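Local coordinates for putative cell adhesion protein (PDB 3LIU) that probably serves as a fimbrillin-type pilus subunit that takes part in cell adhesion, at residues H85-A90 with T107-T112. Numbering follows the deposited sequence. Where two conformers were deposited one is given.
Sequences HVVVVA and TDFIET
V87 and I110 form the nearest CA pair, 8.0 Å apart, with the strand through 85-90 facing the short helix on which F109 and I110 lie and no hydrogen bond between them. Side chains alone make the contact, and all four that touch are buried and apolar. F109 reaches out from the helix with CG anti to its backbone N (chi1 -178°), and its long, flat side chain can span to the strand. There V87 and V89, alternate residues with CB directed at the helix, meet the ring obliquely around CE1, from opposite sides of its plane. V89 runs past the ring, its CG2 3.8 Å from CE1 of F109; V87 and F109 point at each other, though the exact fit of V87 is doubtful. Beta-branched valines suit an extended strand and offer compact methyls to a flat ring. Branched I110 adds apolar bulk beside F109, at most a peripheral touch on V87. F109 also touches L100 of helix 94-101 and A103. Replacing F109 with an alanine would probably open a gap over V87 and V89 and cost the helix most of its grip on the strand. The result is a helix packed on one face of the sheet containing strand 82-90, within the region matching the FimA family of the transthyretin clan.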
loop_
_atom_site.group_PDB
_atom_site.type_symbol
_atom_site.label_atom_id
_atom_site.label_comp_id
_atom_site.label_asym_id
_atom_site.label_seq_id
_atom_site.Cartn_x
_atom_site.Cartn_y
_atom_site.Cartn_z
ATOM N N HIS A 85 -3.383 -26.174 -3.367
ATOM C CA HIS A 85 -3.018 -24.900 -2.800
ATOM C C HIS A 85 -3.971 -23.840 -3.369
ATOM O O HIS A 85 -4.184 -23.783 -4.567
ATOM C CB HIS A 85 -1.569 -24.593 -3.091
ATOM C CG HIS A 85 -0.609 -25.435 -2.314
ATOM N ND1 HIS A 85 0.322 -26.247 -2.917
ATOM C CD2 HIS A 85 -0.444 -25.602 -0.980
ATOM C CE1 HIS A 85 1.025 -26.874 -1.992
ATOM N NE2 HIS A 85 0.571 -26.510 -0.807
ATOM N N VAL A 86 -4.585 -23.065 -2.477
ATOM C CA VAL A 86 -5.658 -22.131 -2.811
ATOM C C VAL A 86 -5.277 -20.759 -2.304
ATOM O O VAL A 86 -4.849 -20.628 -1.173
ATOM C CB VAL A 86 -6.954 -22.559 -2.127
ATOM C CG1 VAL A 86 -8.082 -21.606 -2.414
ATOM C CG2 VAL A 86 -7.318 -23.990 -2.538
ATOM N N VAL A 87 -5.448 -19.754 -3.157
ATOM C CA VAL A 87 -5.232 -18.365 -2.792
ATOM C C VAL A 87 -6.394 -17.516 -3.337
ATOM O O VAL A 87 -6.934 -17.773 -4.414
ATOM C CB VAL A 87 -3.830 -17.852 -3.258
ATOM C CG1 VAL A 87 -3.564 -18.183 -4.740
ATOM C CG2 VAL A 87 -3.666 -16.343 -2.987
ATOM N N VAL A 88 -6.790 -16.514 -2.571
ATOM C CA VAL A 88 -7.906 -15.687 -2.911
ATOM C C VAL A 88 -7.407 -14.268 -3.040
ATOM O O VAL A 88 -6.696 -13.770 -2.156
ATOM C CB VAL A 88 -8.961 -15.752 -1.796
ATOM C CG1 VAL A 88 -10.189 -14.875 -2.122
ATOM C CG2 VAL A 88 -9.351 -17.199 -1.566
ATOM N N VAL A 89 -7.810 -13.613 -4.128
ATOM C CA VAL A 89 -7.523 -12.223 -4.365
ATOM C C VAL A 89 -8.829 -11.441 -4.481
ATOM O O VAL A 89 -9.684 -11.738 -5.308
ATOM C CB VAL A 89 -6.681 -12.016 -5.671
ATOM C CG1 VAL A 89 -6.494 -10.476 -5.957
ATOM C CG2 VAL A 89 -5.308 -12.714 -5.555
ATOM N N ALA A 90 -8.976 -10.405 -3.682
ATOM C CA ALA A 90 -10.124 -9.490 -3.798
ATOM C C ALA A 90 -9.808 -8.314 -4.693
ATOM O O ALA A 90 -8.714 -7.731 -4.619
ATOM C CB ALA A 90 -10.569 -8.965 -2.399
ATOM N N THR A 107 3.157 -20.127 -7.719
ATOM C CA THR A 107 4.150 -19.039 -7.698
ATOM C C THR A 107 3.868 -17.965 -8.741
ATOM O O THR A 107 3.890 -16.797 -8.384
ATOM C CB THR A 107 5.557 -19.522 -7.908
ATOM O OG1 THR A 107 5.834 -20.500 -6.918
ATOM C CG2 THR A 107 6.583 -18.367 -7.791
ATOM N N ASP A 108 3.636 -18.344 -10.009
ATOM C CA ASP A 108 3.270 -17.344 -11.043
ATOM C C ASP A 108 1.996 -16.593 -10.653
ATOM O O ASP A 108 1.892 -15.400 -10.897
ATOM C CB ASP A 108 3.113 -17.959 -12.449
ATOM C CG ASP A 108 4.463 -18.416 -13.028
ATOM O OD1 ASP A 108 5.332 -17.558 -13.056
ATOM O OD2 ASP A 108 4.673 -19.598 -13.431
ATOM N N PHE A 109 1.056 -17.283 -10.001
ATOM C CA PHE A 109 -0.193 -16.628 -9.595
ATOM C C PHE A 109 0.146 -15.485 -8.620
ATOM O O PHE A 109 -0.152 -14.337 -8.886
ATOM C CB PHE A 109 -1.174 -17.666 -9.022
ATOM C CG PHE A 109 -2.509 -17.106 -8.605
ATOM C CD1 PHE A 109 -2.672 -16.497 -7.370
ATOM C CD2 PHE A 109 -3.608 -17.259 -9.410
ATOM C CE1 PHE A 109 -3.909 -15.965 -6.981
ATOM C CE2 PHE A 109 -4.830 -16.770 -9.041
ATOM C CZ PHE A 109 -4.979 -16.106 -7.813
ATOM N N ILE A 110 0.825 -15.792 -7.527
ATOM C CA ILE A 110 0.988 -14.822 -6.431
ATOM C C ILE A 110 1.999 -13.713 -6.819
ATOM O O ILE A 110 1.935 -12.593 -6.307
ATOM C CB ILE A 110 1.364 -15.500 -5.065
ATOM C CG1 ILE A 110 2.798 -16.030 -5.087
ATOM C CG2 ILE A 110 0.346 -16.590 -4.713
ATOM C CD1 ILE A 110 3.287 -16.624 -3.682
ATOM N N GLU A 111 2.917 -14.046 -7.728
ATOM C CA GLU A 111 3.879 -13.071 -8.299
ATOM C C GLU A 111 3.289 -12.158 -9.365
ATOM O O GLU A 111 3.995 -11.262 -9.827
ATOM C CB GLU A 111 5.111 -13.787 -8.876
ATOM C CG GLU A 111 6.038 -14.373 -7.804
ATOM C CD GLU A 111 6.859 -13.263 -7.103
ATOM O OE1 GLU A 111 7.163 -12.190 -7.697
ATOM O OE2 GLU A 111 7.178 -13.450 -5.928
ATOM N N THR A 112 2.042 -12.376 -9.776
ATOM C CA THR A 112 1.389 -11.498 -10.713
ATOM C C THR A 112 1.507 -10.017 -10.308
ATOM O O THR A 112 1.291 -9.664 -9.163
ATOM C CB THR A 112 -0.099 -11.858 -10.897
ATOM O OG1 THR A 112 -0.190 -13.188 -11.373
ATOM C CG2 THR A 112 -0.746 -10.958 -11.912
#